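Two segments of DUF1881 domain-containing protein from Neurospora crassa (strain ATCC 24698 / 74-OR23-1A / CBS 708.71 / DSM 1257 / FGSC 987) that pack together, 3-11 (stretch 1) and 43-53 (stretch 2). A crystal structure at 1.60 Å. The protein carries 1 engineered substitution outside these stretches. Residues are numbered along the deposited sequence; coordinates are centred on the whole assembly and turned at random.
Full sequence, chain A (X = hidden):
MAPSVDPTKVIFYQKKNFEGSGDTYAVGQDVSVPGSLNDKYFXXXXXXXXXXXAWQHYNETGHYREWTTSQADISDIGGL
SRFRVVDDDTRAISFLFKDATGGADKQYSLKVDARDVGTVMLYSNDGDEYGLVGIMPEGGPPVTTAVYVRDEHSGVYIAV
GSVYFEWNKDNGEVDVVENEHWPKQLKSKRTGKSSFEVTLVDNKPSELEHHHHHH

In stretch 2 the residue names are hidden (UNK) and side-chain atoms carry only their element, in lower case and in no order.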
# COMPACT_ATOMS: atom_id res chain seq x y z
N PRO A 3 9.94 -23.36 -7.06
CA PRO A 3 9.59 -24.78 -7.00
C PRO A 3 8.08 -25.02 -7.12
O PRO A 3 7.42 -24.47 -8.00
CB PRO A 3 10.10 -25.21 -5.62
CG PRO A 3 10.11 -23.94 -4.82
CD PRO A 3 10.51 -22.88 -5.80
N SER A 4 7.56 -25.85 -6.22
CA SER A 4 6.13 -26.15 -6.17
C SER A 4 5.71 -26.30 -4.71
O SER A 4 5.99 -27.32 -4.08
CB SER A 4 5.81 -27.42 -6.97
OG SER A 4 4.41 -27.65 -7.02
N VAL A 5 5.05 -25.29 -4.16
CA VAL A 5 4.80 -25.26 -2.73
C VAL A 5 3.32 -25.34 -2.37
O VAL A 5 2.45 -25.20 -3.24
CB VAL A 5 5.41 -24.00 -2.09
CG1 VAL A 5 6.89 -23.92 -2.40
CG2 VAL A 5 4.71 -22.76 -2.61
N ASP A 6 3.06 -25.60 -1.09
CA ASP A 6 1.72 -25.54 -0.51
C ASP A 6 1.06 -24.24 -0.96
O ASP A 6 1.63 -23.17 -0.77
CB ASP A 6 1.80 -25.63 1.02
CG ASP A 6 0.47 -25.99 1.67
OD1 ASP A 6 -0.57 -25.43 1.28
OD2 ASP A 6 0.49 -26.84 2.59
N PRO A 7 -0.13 -24.34 -1.58
CA PRO A 7 -0.77 -23.19 -2.22
C PRO A 7 -1.12 -22.03 -1.28
O PRO A 7 -1.33 -20.92 -1.76
CB PRO A 7 -2.05 -23.78 -2.81
CG PRO A 7 -1.81 -25.24 -2.89
CD PRO A 7 -0.92 -25.57 -1.74
N THR A 8 -1.17 -22.27 0.03
CA THR A 8 -1.47 -21.20 0.96
C THR A 8 -0.23 -20.84 1.77
O THR A 8 -0.31 -20.26 2.85
CB THR A 8 -2.62 -21.59 1.90
OG1 THR A 8 -2.30 -22.81 2.56
CG2 THR A 8 -3.90 -21.78 1.10
N LYS A 9 0.93 -21.21 1.25
CA LYS A 9 2.19 -20.93 1.92
C LYS A 9 3.10 -20.15 0.97
O LYS A 9 2.83 -20.08 -0.21
CB LYS A 9 2.87 -22.22 2.40
CG LYS A 9 2.41 -22.73 3.78
CD LYS A 9 0.94 -23.13 3.80
CE LYS A 9 0.36 -23.10 5.21
NZ LYS A 9 -1.13 -23.06 5.22
N VAL A 10 4.15 -19.55 1.52
CA VAL A 10 5.21 -18.97 0.72
C VAL A 10 6.50 -19.39 1.40
O VAL A 10 6.53 -19.64 2.60
CB VAL A 10 5.12 -17.40 0.61
CG1 VAL A 10 3.76 -16.97 0.04
CG2 VAL A 10 5.40 -16.73 1.94
N ILE A 11 7.57 -19.54 0.62
CA ILE A 11 8.84 -19.87 1.21
C ILE A 11 9.85 -18.83 0.84
O ILE A 11 10.06 -18.55 -0.35
CB ILE A 11 9.36 -21.26 0.78
CG1 ILE A 11 8.27 -22.33 0.93
CG2 ILE A 11 10.60 -21.61 1.57
CD1 ILE A 11 8.76 -23.74 0.63
N UNK A 43 15.19 -14.69 -2.20
CA UNK A 43 14.17 -15.09 -3.19
C UNK A 43 12.93 -15.59 -2.48
O UNK A 43 12.94 -15.80 -1.27
c UNK A 43 14.72 -16.16 -4.16
o UNK A 43 15.23 -17.30 -3.47
N UNK A 44 11.83 -15.75 -3.22
CA UNK A 44 10.59 -16.19 -2.57
C UNK A 44 9.72 -17.01 -3.53
O UNK A 44 9.42 -16.58 -4.65
c UNK A 44 9.41 -13.98 -3.12
c UNK A 44 8.53 -15.47 -1.26
c UNK A 44 9.78 -14.98 -2.01
N UNK A 45 9.35 -18.20 -3.08
CA UNK A 45 8.39 -19.03 -3.78
C UNK A 45 7.00 -18.76 -3.25
O UNK A 45 6.79 -18.75 -2.03
c UNK A 45 8.73 -20.51 -3.63
N UNK A 46 6.06 -18.53 -4.15
CA UNK A 46 4.72 -18.15 -3.74
C UNK A 46 3.72 -19.21 -4.15
O UNK A 46 3.62 -19.56 -5.31
c UNK A 46 4.31 -16.81 -4.34
c UNK A 46 5.26 -15.73 -3.86
c UNK A 46 2.86 -16.47 -3.97
N UNK A 47 2.99 -19.72 -3.16
CA UNK A 47 1.96 -20.70 -3.42
C UNK A 47 0.90 -20.16 -4.35
O UNK A 47 0.70 -18.94 -4.46
N UNK A 48 0.21 -21.07 -5.02
CA UNK A 48 -0.76 -20.71 -6.05
C UNK A 48 -1.96 -19.89 -5.55
O UNK A 48 -2.61 -19.19 -6.33
c UNK A 48 -1.26 -21.98 -6.73
N UNK A 49 -2.26 -19.98 -4.26
CA UNK A 49 -3.39 -19.26 -3.69
C UNK A 49 -2.92 -18.21 -2.70
O UNK A 49 -3.72 -17.62 -1.97
o UNK A 49 -4.91 -21.13 -3.94
c UNK A 49 -4.35 -20.23 -3.00
N UNK A 50 -1.61 -17.98 -2.68
CA UNK A 50 -1.01 -17.03 -1.76
C UNK A 50 -0.51 -15.81 -2.52
O UNK A 50 -0.43 -15.78 -3.76
c UNK A 50 0.11 -17.67 -0.98
N UNK A 51 -0.14 -14.79 -1.76
CA UNK A 51 0.40 -13.57 -2.29
C UNK A 51 1.11 -12.87 -1.14
O UNK A 51 0.71 -13.03 0.01
c UNK A 51 -1.74 -9.22 -3.81
n UNK A 51 -3.01 -8.83 -4.47
c UNK A 51 -1.82 -10.68 -3.50
c UNK A 51 -0.73 -12.73 -2.87
c UNK A 51 -0.50 -11.27 -3.06
N UNK A 52 2.20 -12.16 -1.42
CA UNK A 52 2.88 -11.41 -0.36
C UNK A 52 2.74 -9.93 -0.61
O UNK A 52 3.00 -9.45 -1.72
c UNK A 52 4.62 -13.22 -0.13
c UNK A 52 5.01 -10.98 0.91
c UNK A 52 4.38 -11.73 -0.27
N UNK A 53 2.33 -9.20 0.42
CA UNK A 53 2.41 -7.74 0.37
C UNK A 53 3.51 -7.31 1.32
O UNK A 53 3.45 -7.59 2.50
c UNK A 53 -1.44 -7.16 0.26
c UNK A 53 -0.03 -7.53 -0.21
c UNK A 53 1.07 -7.09 0.75
c UNK A 53 1.22 -5.56 0.78

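Position 43 carries one carbon and then one oxygen, the pattern of serine. The side chain makes no close contact with stretch 1, and its hydroxyl is hydrogen-bonded elsewhere in the structure, which satisfies a polar group in a buried place: Ser43.

At position 44 one carbon carries two more, one of these 4.3 Å from CB of Val10; this is Val44. A branched apolar side chain suits its buried site.

Position 45 has a single side-chain carbon, 3.7 Å from CD of Pro3 and 4.1 Å from CG1 of Val5. It is Ala45, a small apolar residue over which these two side chains can lie closely. Its backbone pairs with Ile11 in both directions: N donates to O of Ile11 (2.8 Å), and O accepts from N of Ile11 (2.9 Å).

Position 46 again shows a carbon bearing two carbons, one of them 4.1 Å from CG1 of Val10. Val46 forms the antiparallel, non-hydrogen-bonded pair with Val10; their side chains share a face of the sheet, where its branched apolar group offers a methyl to Val10.

Position 47 has no side-chain atoms and is therefore Gly47. An ideal CB would point toward stretch 1 and fall 2.4 Å from O of Asp6 and 2.7 Å from O of both Pro7 and Lys9, all clashes. The bare CA instead fits 3.5 Å from CG2 of Val5, while N donates to O of Lys9 (3.0 Å).

Position 48 has one carbon, 4.4 Å from CB of Pro7. This is Ala48, a compact, exposed residue in the turn.

Position 49 has a carbon followed by an oxygen, which lies 4.1 Å from CB of Pro7 without bonding to it; this is Ser49. A small polar residue suits this partly exposed turn position, and the hydrogen bond comes from the backbone, N to O of Pro7 at 2.8 Å.

Position 50 has one carbon, 3.9 Å from CG1 of Val10, and is Ala50, whose single methyl suits a buried site beside Val10. Its N closes the type I turn on O of Gly47 (3.1 Å).

Position 51 is a row of four carbons ending in nitrogen, Lys51; its CA-to-CB bond points away from stretch 1, and NZ is bonded elsewhere in the structure.

Position 52 is a carbon with two carbons, one of them 3.9 Å from CG1 of Val10; this is Val52, its branched apolar group suited to a buried strand.

Position 53 has four carbons forked at the first, one arm two carbons long: Ile53, out of reach of stretch 1, apolar as befits a buried strand position.

The contact thus joins a short antiparallel ladder to a turn that receives O of Pro7, while buried Val10 packs among Val44, Val46, Ala50 and Val52.

Stretch 2 (43-53) SVAVGASAKVI
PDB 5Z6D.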